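Local coordinates for protein allantoicase (PDB 1O59) that catalyses the hydrolysis of allantoate to (S)-ureidoglycolate and urea, letting yeast use purines as a secondary nitrogen source, at residues A[45-50]-A[136-141]; A[83-88]-A[92-97]; A[151-156]-A[161-166]. All coordinates share one frame; numbering follows the deposited sequence.

Contact 1 of 3, residues A[45-50]-A[136-141]; sequences QVVSFS and EGNIVE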
loop_
_atom_site.group_PDB
_atom_site.type_symbol
_atom_site.label_atom_id
_atom_site.label_comp_id
_atom_site.label_asym_id
_atom_site.label_seq_id
_atom_site.Cartn_x
_atom_site.Cartn_y
_atom_site.Cartn_z
ATOM N N GLN A 45 1.253 12.076 1.471
ATOM C CA GLN A 45 1.984 13.287 1.813
ATOM C C GLN A 45 1.615 13.827 3.170
ATOM O O GLN A 45 0.426 13.991 3.478
ATOM C CB GLN A 45 1.658 14.392 0.824
ATOM C CG GLN A 45 2.657 14.579 -0.284
ATOM C CD GLN A 45 1.984 15.126 -1.550
ATOM O OE1 GLN A 45 1.066 15.975 -1.467
ATOM N NE2 GLN A 45 2.412 14.622 -2.722
ATOM N N VAL A 46 2.633 14.174 3.942
ATOM C CA VAL A 46 2.412 14.898 5.169
ATOM C C VAL A 46 2.147 16.362 4.850
ATOM O O VAL A 46 2.989 17.060 4.306
ATOM C CB VAL A 46 3.579 14.740 6.165
ATOM C CG1 VAL A 46 3.308 15.547 7.410
ATOM C CG2 VAL A 46 3.765 13.256 6.533
ATOM N N VAL A 47 0.954 16.805 5.229
ATOM C CA VAL A 47 0.475 18.157 5.019
ATOM C C VAL A 47 0.916 19.039 6.156
ATOM O O VAL A 47 1.371 20.163 5.943
ATOM C CB VAL A 47 -1.065 18.206 5.001
ATOM C CG1 VAL A 47 -1.580 19.676 4.855
ATOM C CG2 VAL A 47 -1.627 17.303 3.920
ATOM N N SER A 48 0.735 18.546 7.375
ATOM C CA SER A 48 1.042 19.340 8.543
ATOM C C SER A 48 1.219 18.519 9.784
ATOM O O SER A 48 0.952 17.338 9.786
ATOM C CB SER A 48 -0.070 20.354 8.791
ATOM O OG SER A 48 0.411 21.389 9.659
ATOM N N PHE A 49 1.660 19.166 10.859
ATOM C CA PHE A 49 1.878 18.467 12.113
ATOM C C PHE A 49 1.944 19.521 13.198
ATOM O O PHE A 49 2.185 20.705 12.927
ATOM C CB PHE A 49 3.171 17.606 12.056
ATOM C CG PHE A 49 4.346 18.354 11.475
ATOM C CD1 PHE A 49 5.145 19.162 12.289
ATOM C CD2 PHE A 49 4.607 18.319 10.103
ATOM C CE1 PHE A 49 6.189 19.905 11.748
ATOM C CE2 PHE A 49 5.665 19.047 9.564
ATOM C CZ PHE A 49 6.452 19.853 10.390
ATOM N N SER A 50 1.686 19.074 14.422
ATOM C CA SER A 50 1.764 19.913 15.607
ATOM C C SER A 50 3.209 20.208 15.988
ATOM O O SER A 50 3.534 21.280 16.465
ATOM C CB SER A 50 1.087 19.194 16.792
ATOM O OG SER A 50 1.661 17.920 17.037
ATOM N N GLU A 136 -7.565 23.110 -2.587
ATOM C CA GLU A 136 -7.932 24.501 -2.370
ATOM C C GLU A 136 -6.973 25.169 -1.380
ATOM O O GLU A 136 -6.903 26.386 -1.279
ATOM C CB GLU A 136 -9.343 24.515 -1.759
ATOM C CG GLU A 136 -9.359 24.095 -0.270
ATOM C CD GLU A 136 -10.527 23.203 0.145
ATOM O OE1 GLU A 136 -11.403 22.858 -0.723
ATOM O OE2 GLU A 136 -10.536 22.846 1.367
ATOM N N GLY A 137 -6.267 24.342 -0.627
ATOM C CA GLY A 137 -5.248 24.808 0.289
ATOM C C GLY A 137 -4.787 23.695 1.201
ATOM O O GLY A 137 -5.295 22.584 1.152
ATOM N N ASN A 138 -3.830 23.994 2.052
ATOM C CA ASN A 138 -3.410 23.006 3.023
ATOM C C ASN A 138 -4.387 22.890 4.205
ATOM O O ASN A 138 -4.577 23.832 4.974
ATOM C CB ASN A 138 -1.959 23.253 3.452
ATOM C CG ASN A 138 -0.995 23.130 2.262
ATOM O OD1 ASN A 138 -0.389 22.072 2.052
ATOM N ND2 ASN A 138 -0.929 24.187 1.426
ATOM N N ILE A 139 -5.006 21.710 4.305
ATOM C CA ILE A 139 -5.970 21.388 5.367
ATOM C C ILE A 139 -5.394 21.654 6.757
ATOM O O ILE A 139 -4.206 21.361 7.021
ATOM C CB ILE A 139 -6.455 19.886 5.267
ATOM C CG1 ILE A 139 -7.290 19.627 3.995
ATOM C CG2 ILE A 139 -7.253 19.475 6.492
ATOM C CD1 ILE A 139 -8.554 20.398 3.911
ATOM N N VAL A 140 -6.255 22.205 7.623
ATOM C CA VAL A 140 -5.894 22.512 9.002
ATOM C C VAL A 140 -6.514 21.523 10.002
ATOM O O VAL A 140 -7.512 20.853 9.732
ATOM C CB VAL A 140 -6.261 23.963 9.397
ATOM C CG1 VAL A 140 -5.604 24.941 8.449
ATOM C CG2 VAL A 140 -7.788 24.191 9.434
ATOM N N GLU A 141 -5.891 21.472 11.174
ATOM C CA GLU A 141 -6.279 20.556 12.241
ATOM C C GLU A 141 -7.740 20.724 12.714
ATOM O O GLU A 141 -8.398 19.733 13.004
ATOM C CB GLU A 141 -5.313 20.732 13.408
ATOM C CG GLU A 141 -5.374 19.658 14.463
ATOM C CD GLU A 141 -6.531 19.806 15.425
ATOM O OE1 GLU A 141 -6.957 20.968 15.763
ATOM O OE2 GLU A 141 -7.007 18.715 15.830
#
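Val47 turns its CG1 methyl away from its own backbone nitrogen (chi1 177°), while Asn138 swings its amide to the side opposite its carbonyl carbon (chi1 -62°). The first rotation brings a single methyl up against the loop 136-141; the second brings the amide oxygen near that methyl. CG1 of Val47 is the atom that does the touching, and it meets three things at nearly the same separation. Val47 CG1 lies 3.8 Å from the backbone oxygen Ile139 O and 3.9 Å from Asn138 CB. The amide oxygen joins in, with Asn138 OD1 also 3.9 Å from Val47 CG1, so the methyl sits against both the root and the end of the asparagine side chain. The two side chains run past each other at a slant. All of this is van der Waals contact, without a hydrogen bond or charge pair between the segments, and it buries a modest 120 Å² in total. The nearest alpha carbons are Asn138 CA and Val47 CA, 6.5 Å apart. Asn138 is at the exposed margin, whereas Ile139 is buried: it offers its backbone here and sends its side chain off toward Asp132, Arg145 and Trp146. The contact falls on a classic beta bulge in an edge strand. Val47 and Ser48 both face Ile97 of strand 94-99, and Val47 has the helix-like psi of -46° expected at the first position of such a bulge. Strand 45-49 is one of the two outermost strands, within the chain, of a five-stranded antiparallel sheet, paired on its inner side with strand 94-99. The loop that touches it connects strands 124-130 and 147-154, at the other end of the strand order, and so reaches back across the sheet to its first strand.

Contact 2 of 3, residues A[83-88]-A[92-97]; sequences WETRRH and EYDWVI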
loop_
_atom_site.group_PDB
_atom_site.type_symbol
_atom_site.label_atom_id
_atom_site.label_comp_id
_atom_site.label_asym_id
_atom_site.label_seq_id
_atom_site.Cartn_x
_atom_site.Cartn_y
_atom_site.Cartn_z
ATOM N N TRP A 83 8.484 9.503 13.927
ATOM C CA TRP A 83 7.979 10.795 14.349
ATOM C C TRP A 83 8.088 10.859 15.863
ATOM O O TRP A 83 7.590 9.960 16.547
ATOM C CB TRP A 83 6.516 10.921 13.946
ATOM C CG TRP A 83 5.851 12.177 14.395
ATOM C CD1 TRP A 83 6.381 13.423 14.384
ATOM C CD2 TRP A 83 4.534 12.304 14.899
ATOM N NE1 TRP A 83 5.475 14.332 14.850
ATOM C CE2 TRP A 83 4.317 13.674 15.169
ATOM C CE3 TRP A 83 3.485 11.392 15.146
ATOM C CZ2 TRP A 83 3.082 14.174 15.678
ATOM C CZ3 TRP A 83 2.250 11.884 15.650
ATOM C CH2 TRP A 83 2.071 13.264 15.915
ATOM N N GLU A 84 8.773 11.867 16.383
ATOM C CA GLU A 84 8.828 12.047 17.805
ATOM C C GLU A 84 8.776 13.522 18.193
ATOM O O GLU A 84 9.507 14.356 17.634
ATOM C CB GLU A 84 10.073 11.381 18.421
ATOM C CG GLU A 84 10.070 11.456 19.946
ATOM C CD GLU A 84 11.379 11.067 20.585
ATOM O OE1 GLU A 84 12.314 10.679 19.844
ATOM O OE2 GLU A 84 11.458 11.129 21.846
ATOM N N THR A 85 7.906 13.828 19.158
ATOM C CA THR A 85 7.629 15.206 19.545
ATOM C C THR A 85 8.259 15.566 20.854
ATOM O O THR A 85 8.722 14.714 21.586
ATOM C CB THR A 85 6.111 15.445 19.644
ATOM O OG1 THR A 85 5.491 14.524 20.570
ATOM C CG2 THR A 85 5.460 15.199 18.237
ATOM N N ARG A 86 8.303 16.858 21.128
ATOM C CA ARG A 86 8.861 17.344 22.381
ATOM C C ARG A 86 8.022 16.848 23.556
ATOM O O ARG A 86 6.866 16.439 23.394
ATOM C CB ARG A 86 8.939 18.873 22.386
ATOM C CG ARG A 86 7.633 19.581 22.015
ATOM C CD ARG A 86 6.604 19.779 23.121
ATOM N NE ARG A 86 5.339 20.092 22.481
ATOM C CZ ARG A 86 4.573 19.208 21.867
ATOM N NH1 ARG A 86 4.874 17.910 21.860
ATOM N NH2 ARG A 86 3.488 19.627 21.254
ATOM N N ARG A 87 8.610 16.896 24.733
ATOM C CA ARG A 87 7.921 16.473 25.925
ATOM C C ARG A 87 6.948 17.532 26.459
ATOM O O ARG A 87 7.032 18.733 26.151
ATOM C CB ARG A 87 8.926 16.195 27.037
ATOM C CG ARG A 87 9.968 15.142 26.758
ATOM C CD ARG A 87 10.609 14.631 28.092
ATOM N NE ARG A 87 11.718 13.694 27.888
ATOM C CZ ARG A 87 12.375 13.105 28.866
ATOM N NH1 ARG A 87 12.015 13.301 30.134
ATOM N NH2 ARG A 87 13.392 12.313 28.566
ATOM N N HIS A 88 6.066 17.057 27.331
ATOM C CA HIS A 88 5.218 17.905 28.124
ATOM C C HIS A 88 4.280 18.759 27.274
ATOM O O HIS A 88 4.094 19.950 27.556
ATOM C CB HIS A 88 6.089 18.748 29.042
ATOM C CG HIS A 88 7.150 17.956 29.739
ATOM N ND1 HIS A 88 8.413 18.449 29.988
ATOM C CD2 HIS A 88 7.141 16.686 30.218
ATOM C CE1 HIS A 88 9.132 17.521 30.593
ATOM N NE2 HIS A 88 8.385 16.445 30.748
ATOM N N GLU A 92 -3.881 18.506 24.448
ATOM C CA GLU A 92 -4.365 17.164 24.766
ATOM C C GLU A 92 -3.650 16.133 23.899
ATOM O O GLU A 92 -3.492 14.982 24.279
ATOM C CB GLU A 92 -5.875 17.102 24.513
ATOM C CG GLU A 92 -6.579 15.855 25.062
ATOM C CD GLU A 92 -7.954 15.466 24.403
ATOM O OE1 GLU A 92 -8.376 16.044 23.344
ATOM O OE2 GLU A 92 -8.618 14.522 24.975
ATOM N N TYR A 93 -3.242 16.545 22.712
ATOM C CA TYR A 93 -2.626 15.628 21.752
ATOM C C TYR A 93 -1.733 16.343 20.744
ATOM O O TYR A 93 -1.930 17.510 20.425
ATOM C CB TYR A 93 -3.694 14.793 21.005
ATOM C CG TYR A 93 -4.710 15.631 20.272
ATOM C CD1 TYR A 93 -4.440 16.124 19.013
ATOM C CD2 TYR A 93 -5.908 15.979 20.862
ATOM C CE1 TYR A 93 -5.351 16.931 18.347
ATOM C CE2 TYR A 93 -6.826 16.782 20.211
ATOM C CZ TYR A 93 -6.540 17.250 18.952
ATOM O OH TYR A 93 -7.433 18.042 18.291
ATOM N N ASP A 94 -0.718 15.617 20.291
ATOM C CA ASP A 94 0.008 15.952 19.075
ATOM C C ASP A 94 -0.715 15.312 17.896
ATOM O O ASP A 94 -1.454 14.334 18.070
ATOM C CB ASP A 94 1.454 15.429 19.125
ATOM C CG ASP A 94 2.402 16.396 19.794
ATOM O OD1 ASP A 94 2.397 17.598 19.390
ATOM O OD2 ASP A 94 3.176 16.028 20.728
ATOM N N TRP A 95 -0.487 15.868 16.705
ATOM C CA TRP A 95 -1.168 15.412 15.513
ATOM C C TRP A 95 -0.369 15.590 14.214
ATOM O O TRP A 95 0.564 16.395 14.122
ATOM C CB TRP A 95 -2.502 16.124 15.359
ATOM C CG TRP A 95 -2.364 17.576 15.415
ATOM C CD1 TRP A 95 -2.510 18.349 16.505
ATOM C CD2 TRP A 95 -2.054 18.460 14.328
ATOM N NE1 TRP A 95 -2.283 19.663 16.178
ATOM C CE2 TRP A 95 -2.004 19.751 14.843
ATOM C CE3 TRP A 95 -1.805 18.284 12.968
ATOM C CZ2 TRP A 95 -1.721 20.856 14.055
ATOM C CZ3 TRP A 95 -1.522 19.380 12.195
ATOM C CH2 TRP A 95 -1.486 20.645 12.735
ATOM N N VAL A 96 -0.764 14.814 13.218
ATOM C CA VAL A 96 -0.219 14.930 11.870
ATOM C C VAL A 96 -1.355 14.720 10.888
ATOM O O VAL A 96 -2.202 13.822 11.064
ATOM C CB VAL A 96 0.960 13.923 11.622
ATOM C CG1 VAL A 96 0.611 12.539 12.085
ATOM C CG2 VAL A 96 1.345 13.882 10.176
ATOM N N ILE A 97 -1.370 15.573 9.874
ATOM C CA ILE A 97 -2.320 15.474 8.812
ATOM C C ILE A 97 -1.642 14.909 7.551
ATOM O O ILE A 97 -0.547 15.338 7.156
ATOM C CB ILE A 97 -2.957 16.846 8.543
ATOM C CG1 ILE A 97 -3.820 17.281 9.731
ATOM C CG2 ILE A 97 -3.840 16.771 7.317
ATOM C CD1 ILE A 97 -4.135 18.767 9.763
#
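Arg86 and Asp94 form a two-pronged, end-on salt bridge. NH1 of Arg86 donates to Asp94 OD2 over 2.8 Å, almost straight at 173° and on the syn lone pair, while Arg86 NH2 reaches Asp94 OD1 at 3.0 Å. Guanidinium and carboxylate are nearly coplanar, 25° apart; a bend at chi2 of Arg86 brings the group round to this pose. A hydroxyl adds the next bond: Thr85 OG1 donates to Asp94 OD2 over 2.8 Å, from well above the carboxylate plane. OD2 thus accepts twice, and OD1 is also bonded to Ser50 OG, so the buried carboxylate is held from several directions. The contact as a whole spans two sheets: strand 83-84, just before Thr85, belongs to one and strand 94-99 to the other, in an arrangement consistent with the beta-sandwich of the galactose-binding-like clan. Apolar contact is made by Trp83, whose indole NE1 is bonded to Asp51 O. Val96 CG1 makes a CH-pi contact over one face of the Trp83 six-membered ring, 4.3 Å from its centroid. The benzo ring also lies against the neighbouring chain segment: Trp83 CZ2 is 3.7 Å from Trp95 O and Trp83 CH2 3.9 Å from Asp94 CB.

Contact 3 of 3, residues A[151-156]-A[161-166]; sequences EKFECG and HLFVRG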
loop_
_atom_site.group_PDB
_atom_site.type_symbol
_atom_site.label_atom_id
_atom_site.label_comp_id
_atom_site.label_asym_id
_atom_site.label_seq_id
_atom_site.Cartn_x
_atom_site.Cartn_y
_atom_site.Cartn_z
ATOM N N GLU A 151 -11.314 5.092 17.220
ATOM C CA GLU A 151 -11.350 5.554 18.597
ATOM C C GLU A 151 -10.011 5.356 19.295
ATOM O O GLU A 151 -9.202 4.521 18.902
ATOM C CB GLU A 151 -12.436 4.807 19.385
ATOM C CG GLU A 151 -12.022 3.373 19.751
ATOM C CD GLU A 151 -13.187 2.378 19.844
ATOM O OE1 GLU A 151 -13.810 2.210 20.960
ATOM O OE2 GLU A 151 -13.454 1.746 18.769
ATOM N N LYS A 152 -9.828 6.126 20.361
ATOM C CA LYS A 152 -8.598 6.172 21.139
ATOM C C LYS A 152 -8.248 4.782 21.660
ATOM O O LYS A 152 -9.072 4.109 22.263
ATOM C CB LYS A 152 -8.778 7.167 22.297
ATOM C CG LYS A 152 -7.512 7.543 23.019
ATOM C CD LYS A 152 -7.800 8.105 24.424
ATOM C CE LYS A 152 -7.325 9.552 24.624
ATOM N NZ LYS A 152 -7.405 9.980 26.086
ATOM N N PHE A 153 -7.029 4.343 21.405
ATOM C CA PHE A 153 -6.569 3.080 21.939
ATOM C C PHE A 153 -5.137 3.163 22.403
ATOM O O PHE A 153 -4.334 3.922 21.886
ATOM C CB PHE A 153 -6.738 1.944 20.917
ATOM C CG PHE A 153 -5.870 2.079 19.664
ATOM C CD1 PHE A 153 -4.554 1.620 19.650
ATOM C CD2 PHE A 153 -6.398 2.622 18.485
ATOM C CE1 PHE A 153 -3.786 1.735 18.500
ATOM C CE2 PHE A 153 -5.659 2.723 17.338
ATOM C CZ PHE A 153 -4.342 2.282 17.337
ATOM N N GLU A 154 -4.844 2.325 23.378
ATOM C CA GLU A 154 -3.545 2.244 24.018
ATOM C C GLU A 154 -2.525 1.549 23.123
ATOM O O GLU A 154 -2.830 0.562 22.470
ATOM C CB GLU A 154 -3.690 1.473 25.330
ATOM C CG GLU A 154 -2.510 1.596 26.267
ATOM C CD GLU A 154 -2.804 1.034 27.662
ATOM O OE1 GLU A 154 -3.830 0.299 27.830
ATOM O OE2 GLU A 154 -2.024 1.341 28.611
ATOM N N CYS A 155 -1.315 2.095 23.089
ATOM C CA CYS A 155 -0.184 1.475 22.410
ATOM C C CYS A 155 0.853 1.045 23.427
ATOM O O CYS A 155 0.947 1.616 24.512
ATOM C CB CYS A 155 0.483 2.482 21.505
ATOM S SG CYS A 155 -0.504 3.024 20.133
ATOM N N GLY A 156 1.652 0.051 23.047
ATOM C CA GLY A 156 2.802 -0.385 23.837
ATOM C C GLY A 156 4.147 -0.012 23.232
ATOM O O GLY A 156 4.214 0.479 22.096
ATOM N N HIS A 161 1.199 -2.700 15.943
ATOM C CA HIS A 161 -0.177 -2.918 16.316
ATOM C C HIS A 161 -0.965 -2.922 15.029
ATOM O O HIS A 161 -0.924 -1.946 14.267
ATOM C CB HIS A 161 -0.717 -1.821 17.241
ATOM C CG HIS A 161 0.182 -1.472 18.384
ATOM N ND1 HIS A 161 1.322 -0.709 18.227
ATOM C CD2 HIS A 161 0.082 -1.738 19.710
ATOM C CE1 HIS A 161 1.893 -0.536 19.408
ATOM N NE2 HIS A 161 1.159 -1.145 20.325
ATOM N N LEU A 162 -1.692 -4.014 14.820
ATOM C CA LEU A 162 -2.449 -4.273 13.618
ATOM C C LEU A 162 -3.912 -4.259 14.003
ATOM O O LEU A 162 -4.384 -5.116 14.787
ATOM C CB LEU A 162 -2.056 -5.642 13.065
ATOM C CG LEU A 162 -0.553 -5.881 12.863
ATOM C CD1 LEU A 162 -0.311 -7.290 12.387
ATOM C CD2 LEU A 162 0.043 -4.884 11.871
ATOM N N PHE A 163 -4.631 -3.274 13.467
ATOM C CA PHE A 163 -6.044 -3.070 13.834
ATOM C C PHE A 163 -7.011 -3.030 12.625
ATOM O O PHE A 163 -6.670 -2.615 11.498
ATOM C CB PHE A 163 -6.214 -1.825 14.734
ATOM C CG PHE A 163 -5.683 -0.572 14.122
ATOM C CD1 PHE A 163 -4.355 -0.190 14.340
ATOM C CD2 PHE A 163 -6.499 0.200 13.283
ATOM C CE1 PHE A 163 -3.841 0.968 13.744
ATOM C CE2 PHE A 163 -6.019 1.340 12.662
ATOM C CZ PHE A 163 -4.667 1.742 12.892
ATOM N N VAL A 164 -8.221 -3.498 12.916
ATOM C CA VAL A 164 -9.353 -3.430 12.019
ATOM C C VAL A 164 -10.463 -2.740 12.793
ATOM O O VAL A 164 -10.680 -3.025 13.966
ATOM C CB VAL A 164 -9.819 -4.857 11.634
ATOM C CG1 VAL A 164 -11.058 -4.822 10.720
ATOM C CG2 VAL A 164 -8.662 -5.631 10.985
ATOM N N ARG A 165 -11.168 -1.835 12.130
ATOM C CA ARG A 165 -12.360 -1.225 12.715
ATOM C C ARG A 165 -13.421 -2.266 13.005
ATOM O O ARG A 165 -13.742 -3.089 12.143
ATOM C CB ARG A 165 -13.001 -0.231 11.759
ATOM C CG ARG A 165 -12.122 0.859 11.250
ATOM C CD ARG A 165 -12.822 1.663 10.198
ATOM N NE ARG A 165 -13.666 2.658 10.823
ATOM C CZ ARG A 165 -14.975 2.621 10.924
ATOM N NH1 ARG A 165 -15.706 1.644 10.409
ATOM N NH2 ARG A 165 -15.568 3.615 11.548
ATOM N N GLY A 166 -14.014 -2.187 14.188
ATOM C CA GLY A 166 -15.116 -3.074 14.534
ATOM C C GLY A 166 -16.263 -3.093 13.527
ATOM O O GLY A 166 -16.891 -4.140 13.311
#
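Phe153 and Phe163 reach toward each other from facing strands, and their buried rings make the tightly packed, hydrophobic half of this contact. Phe153 CZ lies 3.9 Å from Phe163 CE1, with the ring centroids 5.2 Å apart. The planes meet at 51°, an oblique pairing in which CE2 of Phe153 lies over a face of the Phe163 ring. The rings bridge backbones that are far apart here, Phe153 CA lying 10.2 Å from Phe163 CA. Farther along, the segments draw closer and the contact becomes polar and nearer to solvent, for Gly156 and His161 are both partly exposed. His161, its ring set opposite its carbonyl carbon by a chi1 of -47°, accepts the backbone N-H of Gly156 at NE2, with Gly156 N to His161 NE2 at 3.0 Å; the donor is somewhat tilted from the ring plane. The other ring nitrogen, ND1, is bonded to the backbone oxygen of Ile112, so even at this more open end the imidazole is fixed at both nitrogens. The buried Cys155 joins the two halves by laying its sulfur over a face of this ring, SG standing 4.5 Å from the His161 centroid. Strand 147-154 is an edge of the five-stranded sheet, next to strand 124-130, whereas strand 160-164 runs between strands 14-16 and 105-113 of the second sheet. Phe15 meets the Phe153 ring edge-to-face, while Leu162 and Val164, alternating with the inward-pointing Phe163, pack against helix 21-31.

All three contacts lie within the first allantoicase repeat and share the five-stranded sheet. Contacts 1 and 2 adjoin, their centres about 15 Å apart: Glu141 OE2 lies 2.6 Å from Tyr93 OH, a probable hydrogen bond, and Glu141 CG packs 3.4 Å from Trp95 CE2. Contact 3 stands apart, its nearest atoms about 5 Å from contact 2 and about 13 Å from contact 1. Contacts 2 and 3 each join the two sheets, whereas contact 1 fastens a loop to a sheet edge. Measured between centres, contact 3 is about 18 Å from contact 2 and about 24 Å from contact 1.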